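Local coordinates for BluB-like flavoprotein (Clostridium difficile 630, PDB 3EO8) that binds flavin mononucleotide and, as a member of the nitroreductase family, probably works as an FMN-dependent oxidoreductase, at residues 58-63 with 95-100; 104-109 with 192-197. One frame throughout, in Å; residues are numbered along the deposited sequence.

Interaction 1: residues 58-63 with 95-100; sequences EKIADV and LFYLKA
One face of the Y97 ring carries CG of its own neighbour L98, 3.9 Å above the plane and offset toward the rim; the methyls of A61 and I60 meet the ring obliquely at its hydroxyl end. Helix 54-75 here packs against the 3-10 turn that precedes strand 102-108 in the nitroreductase fold: 58-63 belongs to the helix, 95-99 forms the turn, and A100 begins the passage to the strand. Y97 takes the crowded chi1, with CG between the backbone N and the carbonyl carbon (78°), which sends the ring across to the helix. There OH comes 3.5 Å from I60 CG2, the two side chains crossing at about a right angle. The hydroxyl is hydrogen-bonded to the main-chain O of M57, one turn before A61, so tyrosine suits the place: its ring spans the gap and its hydroxyl can bond to a helix carbonyl. Its approach to A61 N is close, but the angle is too poor for a bond. A61 suits the centre because its single methyl lets the partner come close: CB meets L95 CD2 at 3.9 Å and L98 CD1 at 3.9 Å. R54, at the start of the same helix, bonds to the carbonyl oxygens of L98 and A100. At the solvent edge the E58 chain bends at chi2 (-77°), laying its carboxylate against a leucine methyl, with OE2 3.9 Å from L98 CD2.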
ATOM      1  N   GLU A  58      13.503  17.218  16.031  1.00 24.95           N
ATOM      2  CA  GLU A  58      14.668  17.918  15.497  1.00 25.71           C
ATOM      3  C   GLU A  58      15.839  16.963  15.376  1.00 24.54           C
ATOM      4  O   GLU A  58      16.651  17.063  14.447  1.00 24.34           O
ATOM      5  CB  GLU A  58      15.074  19.078  16.405  1.00 26.81           C
ATOM      6  CG  GLU A  58      14.007  20.162  16.512  1.00 31.85           C
ATOM      7  CD  GLU A  58      13.937  21.066  15.295  1.00 39.27           C
ATOM      8  OE1 GLU A  58      14.834  20.955  14.416  1.00 43.60           O
ATOM      9  OE2 GLU A  58      12.987  21.894  15.227  1.00 45.05           O
ATOM     10  N   LYS A  59      15.970  16.055  16.348  1.00 23.71           N
ATOM     11  CA  LYS A  59      17.019  15.055  16.288  1.00 23.74           C
ATOM     12  C   LYS A  59      16.887  14.158  15.063  1.00 23.33           C
ATOM     13  O   LYS A  59      17.876  13.780  14.455  1.00 23.31           O
ATOM     14  CB  LYS A  59      17.060  14.230  17.591  1.00 23.32           C
ATOM     15  CG  LYS A  59      17.723  14.995  18.733  1.00 24.27           C
ATOM     16  CD  LYS A  59      17.593  14.297  20.070  1.00 24.47           C
ATOM     17  CE  LYS A  59      18.289  15.087  21.201  1.00 26.42           C
ATOM     18  NZ  LYS A  59      17.415  16.193  21.703  1.00 31.71           N
ATOM     19  N   ILE A  60      15.661  13.830  14.702  1.00 22.94           N
ATOM     20  CA  ILE A  60      15.377  12.966  13.542  1.00 23.55           C
ATOM     21  C   ILE A  60      15.781  13.747  12.278  1.00 24.22           C
ATOM     22  O   ILE A  60      16.410  13.226  11.376  1.00 23.58           O
ATOM     23  CB  ILE A  60      13.908  12.511  13.566  1.00 23.66           C
ATOM     24  CG1 ILE A  60      13.701  11.471  14.688  1.00 23.84           C
ATOM     25  CG2 ILE A  60      13.465  11.918  12.226  1.00 23.11           C
ATOM     26  CD1 ILE A  60      12.238  11.231  15.029  1.00 25.05           C
ATOM     27  N   ALA A  61      15.446  15.019  12.257  1.00 23.76           N
ATOM     28  CA  ALA A  61      15.785  15.887  11.115  1.00 23.96           C
ATOM     29  C   ALA A  61      17.288  15.942  10.921  1.00 24.60           C
ATOM     30  O   ALA A  61      17.802  15.771   9.801  1.00 25.34           O
ATOM     31  CB  ALA A  61      15.171  17.279  11.333  1.00 23.50           C
ATOM     32  N   ASP A  62      18.016  16.087  12.014  1.00 24.35           N
ATOM     33  CA  ASP A  62      19.470  16.175  11.930  1.00 24.20           C
ATOM     34  C   ASP A  62      20.101  14.907  11.361  1.00 23.73           C
ATOM     35  O   ASP A  62      21.091  15.014  10.634  1.00 23.69           O
ATOM     36  CB  ASP A  62      20.070  16.505  13.292  1.00 24.78           C
ATOM     37  CG  ASP A  62      19.762  17.927  13.756  1.00 27.30           C
ATOM     38  OD1 ASP A  62      19.423  18.803  12.931  1.00 31.60           O
ATOM     39  OD2 ASP A  62      19.932  18.173  14.957  1.00 31.74           O
ATOM     40  N   VAL A  63      19.583  13.707  11.681  1.00 23.80           N
ATOM     41  CA  VAL A  63      20.186  12.484  11.100  1.00 23.94           C
ATOM     42  C   VAL A  63      19.809  12.329   9.621  1.00 23.99           C
ATOM     43  O   VAL A  63      20.589  11.789   8.823  1.00 24.62           O
ATOM     44  CB  VAL A  63      19.874  11.142  11.874  1.00 24.33           C
ATOM     45  CG1 VAL A  63      20.450  11.175  13.291  1.00 23.93           C
ATOM     46  CG2 VAL A  63      18.395  10.781  11.817  1.00 21.73           C
ATOM     47  N   LEU A  95      11.962  17.753   4.979  1.00 25.22           N
ATOM     48  CA  LEU A  95      12.164  18.380   6.268  1.00 25.64           C
ATOM     49  C   LEU A  95      11.025  19.344   6.645  1.00 25.86           C
ATOM     50  O   LEU A  95      11.046  19.901   7.735  1.00 26.43           O
ATOM     51  CB  LEU A  95      13.513  19.079   6.343  1.00 25.82           C
ATOM     52  CG  LEU A  95      14.765  18.197   6.271  1.00 28.54           C
ATOM     53  CD1 LEU A  95      16.037  19.107   6.196  1.00 30.79           C
ATOM     54  CD2 LEU A  95      14.801  17.266   7.461  1.00 28.27           C
ATOM     55  N   PHE A  96      10.047  19.528   5.752  1.00 25.37           N
ATOM     56  CA  PHE A  96       8.857  20.332   6.056  1.00 25.55           C
ATOM     57  C   PHE A  96       8.010  19.756   7.179  1.00 25.29           C
ATOM     58  O   PHE A  96       7.191  20.469   7.750  1.00 25.51           O
ATOM     59  CB  PHE A  96       7.950  20.484   4.823  1.00 25.69           C
ATOM     60  CG  PHE A  96       7.202  19.250   4.507  1.00 25.36           C
ATOM     61  CD1 PHE A  96       6.001  18.981   5.140  1.00 24.33           C
ATOM     62  CD2 PHE A  96       7.739  18.305   3.659  1.00 26.93           C
ATOM     63  CE1 PHE A  96       5.318  17.832   4.906  1.00 25.64           C
ATOM     64  CE2 PHE A  96       7.063  17.136   3.410  1.00 26.49           C
ATOM     65  CZ  PHE A  96       5.860  16.885   4.046  1.00 24.51           C
ATOM     66  N   TYR A  97       8.182  18.479   7.508  1.00 25.19           N
ATOM     67  CA  TYR A  97       7.399  17.874   8.592  1.00 25.32           C
ATOM     68  C   TYR A  97       7.551  18.618   9.918  1.00 25.55           C
ATOM     69  O   TYR A  97       6.670  18.538  10.776  1.00 26.61           O
ATOM     70  CB  TYR A  97       7.729  16.385   8.790  1.00 24.94           C
ATOM     71  CG  TYR A  97       9.023  16.086   9.538  1.00 23.38           C
ATOM     72  CD1 TYR A  97       9.094  16.137  10.918  1.00 24.08           C
ATOM     73  CD2 TYR A  97      10.153  15.720   8.856  1.00 23.64           C
ATOM     74  CE1 TYR A  97      10.280  15.865  11.612  1.00 22.66           C
ATOM     75  CE2 TYR A  97      11.338  15.438   9.513  1.00 25.89           C
ATOM     76  CZ  TYR A  97      11.406  15.516  10.894  1.00 25.83           C
ATOM     77  OH  TYR A  97      12.605  15.264  11.564  1.00 25.90           O
ATOM     78  N   LEU A  98       8.656  19.341  10.096  1.00 25.63           N
ATOM     79  CA  LEU A  98       8.895  20.061  11.335  1.00 25.67           C
ATOM     80  C   LEU A  98       7.859  21.178  11.534  1.00 25.61           C
ATOM     81  O   LEU A  98       7.696  21.690  12.622  1.00 25.52           O
ATOM     82  CB  LEU A  98      10.285  20.671  11.327  1.00 25.65           C
ATOM     83  CG  LEU A  98      11.402  19.633  11.426  1.00 26.08           C
ATOM     84  CD1 LEU A  98      12.711  20.261  10.957  1.00 28.03           C
ATOM     85  CD2 LEU A  98      11.515  19.113  12.867  1.00 25.29           C
ATOM     86  N   LYS A  99       7.167  21.527  10.452  1.00 25.53           N
ATOM     87  CA  LYS A  99       6.110  22.541  10.487  1.00 25.24           C
ATOM     88  C   LYS A  99       4.844  22.054  11.170  1.00 24.83           C
ATOM     89  O   LYS A  99       3.971  22.880  11.483  1.00 24.47           O
ATOM     90  CB  LYS A  99       5.792  22.997   9.064  1.00 26.36           C
ATOM     91  CG  LYS A  99       6.977  23.639   8.343  1.00 25.96           C
ATOM     92  CD  LYS A  99       6.635  24.070   6.916  1.00 27.10           C
ATOM     93  CE  LYS A  99       7.812  24.864   6.356  1.00 31.01           C
ATOM     94  NZ  LYS A  99       7.747  25.127   4.891  1.00 33.04           N
ATOM     95  N   ALA A 100       4.722  20.738  11.369  1.00 24.70           N
ATOM     96  CA  ALA A 100       3.556  20.138  12.024  1.00 24.11           C
ATOM     97  C   ALA A 100       3.798  19.910  13.514  1.00 24.40           C
ATOM     98  O   ALA A 100       4.936  19.724  13.934  1.00 24.20           O
ATOM     99  CB  ALA A 100       3.193  18.831  11.346  1.00 24.06           C
TER

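Interaction 2: residues 104-109 with 192-197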
ATOM      1  N   VAL A 104       4.372  11.121  13.076  1.00 24.47           N
ATOM      2  CA  VAL A 104       4.073   9.725  13.334  1.00 24.40           C
ATOM      3  C   VAL A 104       5.059   8.878  12.540  1.00 24.37           C
ATOM      4  O   VAL A 104       5.211   9.057  11.344  1.00 26.03           O
ATOM      5  CB  VAL A 104       2.653   9.364  12.941  1.00 24.93           C
ATOM      6  CG1 VAL A 104       2.359   7.928  13.359  1.00 23.94           C
ATOM      7  CG2 VAL A 104       1.635  10.372  13.565  1.00 24.26           C
ATOM      8  N   LEU A 105       5.762   7.973  13.198  1.00 23.48           N
ATOM      9  CA  LEU A 105       6.626   7.060  12.507  1.00 23.80           C
ATOM     10  C   LEU A 105       5.851   5.787  12.372  1.00 24.46           C
ATOM     11  O   LEU A 105       5.382   5.224  13.387  1.00 25.28           O
ATOM     12  CB  LEU A 105       7.910   6.797  13.289  1.00 23.37           C
ATOM     13  CG  LEU A 105       8.730   8.023  13.668  1.00 24.35           C
ATOM     14  CD1 LEU A 105       9.932   7.557  14.456  1.00 24.00           C
ATOM     15  CD2 LEU A 105       9.126   8.816  12.476  1.00 24.10           C
ATOM     16  N   VAL A 106       5.687   5.343  11.135  1.00 24.73           N
ATOM     17  CA  VAL A 106       4.931   4.145  10.874  1.00 24.49           C
ATOM     18  C   VAL A 106       5.925   3.041  10.615  1.00 24.33           C
ATOM     19  O   VAL A 106       6.601   3.016   9.561  1.00 23.93           O
ATOM     20  CB  VAL A 106       3.967   4.290   9.695  1.00 24.56           C
ATOM     21  CG1 VAL A 106       3.060   3.127   9.718  1.00 27.04           C
ATOM     22  CG2 VAL A 106       3.131   5.597   9.834  1.00 26.46           C
ATOM     23  N   PHE A 107       6.037   2.152  11.602  1.00 24.18           N
ATOM     24  CA  PHE A 107       6.895   0.970  11.500  1.00 23.44           C
ATOM     25  C   PHE A 107       6.118  -0.165  10.848  1.00 23.30           C
ATOM     26  O   PHE A 107       4.901  -0.225  10.922  1.00 23.14           O
ATOM     27  CB  PHE A 107       7.408   0.519  12.875  1.00 23.60           C
ATOM     28  CG  PHE A 107       8.594   1.306  13.364  1.00 23.46           C
ATOM     29  CD1 PHE A 107       8.441   2.607  13.827  1.00 23.10           C
ATOM     30  CD2 PHE A 107       9.864   0.763  13.328  1.00 22.88           C
ATOM     31  CE1 PHE A 107       9.539   3.340  14.285  1.00 23.83           C
ATOM     32  CE2 PHE A 107      10.967   1.483  13.744  1.00 24.69           C
ATOM     33  CZ  PHE A 107      10.815   2.780  14.236  1.00 24.92           C
ATOM     34  N   THR A 108       6.843  -1.068  10.213  1.00 22.93           N
ATOM     35  CA  THR A 108       6.240  -2.169   9.489  1.00 23.68           C
ATOM     36  C   THR A 108       7.235  -3.345   9.547  1.00 23.81           C
ATOM     37  O   THR A 108       8.313  -3.229  10.124  1.00 23.96           O
ATOM     38  CB  THR A 108       5.881  -1.750   8.038  1.00 24.13           C
ATOM     39  OG1 THR A 108       5.093  -2.771   7.410  1.00 24.49           O
ATOM     40  CG2 THR A 108       7.152  -1.460   7.197  1.00 24.07           C
ATOM     41  N   LYS A 109       6.829  -4.489   9.037  1.00 23.65           N
ATOM     42  CA  LYS A 109       7.670  -5.650   8.945  1.00 24.67           C
ATOM     43  C   LYS A 109       7.396  -6.414   7.643  1.00 25.85           C
ATOM     44  O   LYS A 109       6.348  -6.227   6.995  1.00 25.51           O
ATOM     45  CB  LYS A 109       7.480  -6.545  10.167  1.00 24.71           C
ATOM     46  CG  LYS A 109       6.096  -7.179  10.311  1.00 25.59           C
ATOM     47  CD  LYS A 109       6.044  -8.205  11.443  1.00 26.00           C
ATOM     48  CE  LYS A 109       4.578  -8.627  11.674  1.00 28.63           C
ATOM     49  NZ  LYS A 109       4.382  -9.871  12.479  1.00 27.96           N
ATOM     50  N   ALA A 192       7.214   4.443   6.813  1.00 24.04           N
ATOM     51  CA  ALA A 192       6.783   5.746   6.344  1.00 24.51           C
ATOM     52  C   ALA A 192       6.709   6.676   7.560  1.00 24.64           C
ATOM     53  O   ALA A 192       6.731   6.186   8.698  1.00 24.23           O
ATOM     54  CB  ALA A 192       5.422   5.645   5.643  1.00 25.22           C
HETATM   55  N   MSE A 193       6.672   7.993   7.324  1.00 23.75           N
HETATM   56  CA  MSE A 193       6.237   8.947   8.332  1.00 23.51           C
HETATM   57  C   MSE A 193       5.013   9.684   7.851  1.00 24.00           C
HETATM   58  O   MSE A 193       4.684   9.706   6.651  1.00 22.63           O
HETATM   59  CB  MSE A 193       7.322   9.963   8.708  1.00 23.76           C
HETATM   60  CG  MSE A 193       8.729   9.395   8.701  1.00 25.05           C
HETATM   61 SE   MSE A 193      10.088  10.521   9.479  0.75 21.96          SE
HETATM   62  CE  MSE A 193      10.196  11.945   8.198  1.00 22.69           C
ATOM     63  N   LEU A 194       4.290  10.236   8.818  1.00 24.41           N
ATOM     64  CA  LEU A 194       3.179  11.135   8.556  1.00 24.72           C
ATOM     65  C   LEU A 194       3.421  12.447   9.295  1.00 25.07           C
ATOM     66  O   LEU A 194       3.693  12.445  10.530  1.00 25.28           O
ATOM     67  CB  LEU A 194       1.893  10.535   9.051  1.00 25.33           C
ATOM     68  CG  LEU A 194       1.360   9.339   8.295  1.00 26.59           C
ATOM     69  CD1 LEU A 194       0.396   8.508   9.183  1.00 25.74           C
ATOM     70  CD2 LEU A 194       0.675   9.865   7.069  1.00 26.01           C
ATOM     71  N   ALA A 195       3.341  13.557   8.559  1.00 25.26           N
ATOM     72  CA  ALA A 195       3.304  14.890   9.176  1.00 25.08           C
ATOM     73  C   ALA A 195       1.830  15.214   9.386  1.00 24.92           C
ATOM     74  O   ALA A 195       1.057  15.205   8.424  1.00 25.38           O
ATOM     75  CB  ALA A 195       3.965  15.970   8.269  1.00 24.92           C
ATOM     76  N   LEU A 196       1.454  15.516  10.628  1.00 24.86           N
ATOM     77  CA  LEU A 196       0.057  15.587  11.024  1.00 23.89           C
ATOM     78  C   LEU A 196      -0.251  16.852  11.801  1.00 23.79           C
ATOM     79  O   LEU A 196       0.430  17.179  12.767  1.00 24.41           O
ATOM     80  CB  LEU A 196      -0.289  14.364  11.898  1.00 24.27           C
ATOM     81  CG  LEU A 196      -1.711  14.217  12.453  1.00 24.31           C
ATOM     82  CD1 LEU A 196      -2.779  14.060  11.316  1.00 24.78           C
ATOM     83  CD2 LEU A 196      -1.752  13.024  13.479  1.00 24.21           C
ATOM     84  N   GLY A 197      -1.319  17.532  11.399  1.00 23.60           N
ATOM     85  CA  GLY A 197      -1.739  18.788  12.027  1.00 24.20           C
ATOM     86  C   GLY A 197      -3.036  19.334  11.470  1.00 24.59           C
ATOM     87  O   GLY A 197      -3.709  18.696  10.667  1.00 24.14           O
TER
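Four backbone hydrogen bonds join V104 and V106 to L194 and A192, all lying in the plane of the accepting carbonyl. V104 N reaches L194 O at 2.9 Å and nearly straight (171°), and L194 N returns to V104 O at 2.9 Å. V106 N to A192 O is 2.8 Å, whereas A192 N to V106 O stretches to 3.2 Å. Between these hydrogen-bonded pairs sits the non-hydrogen-bonded pair L105 and M193, a selenomethionine. Their side chains run side by side in the same direction, L105 CD2 touching M193 SE at 3.6 Å; a long, flexible chain can lie along a branched one in this way. These are the two central strands of the antiparallel nitroreductase sheet, 102-108 and 189-197. On the other face V104, V106, A192 and L194 form an apolar layer, where the V106 and L194 side chains cross obliquely, V106 CG2 lying 4.0 Å from L194 CD1; beta-branched valines suit extended backbone. Farther out, helix 137-155 packs on this layer through I146 against A192 and F149 against L194, while L177 of helix 170-181 packs on L105. Backbone bonds from L105 to V49 and from M193 to L163 tie the pair to the outer strands, and Q140 of the second subunit packs on A192.

Overall arrangement
Interaction 1 leads directly into interaction 2, since the chain runs from the 3-10 turn 95-99 through A100 into strand 102-108; their centres lie 13 Å apart. The two also touch: Y97 CD2 meets the selenomethionine methyl M193 CE at 3.8 Å, Y97 CB meets A195 CB at 3.8 Å, and A100 CB packs on L196 O. The ring that meets helix 54-75 thus also rests on strand 189-197. The FMN site lies close by: it is F96, in the 3-10 turn but not part of the contact with 58-63, that touches the nucleotide and packs on A195. The Y97 side chain stays about 9 Å from the FMN and that of A192 about 6 Å, with A192 next to the FMN-binding T164.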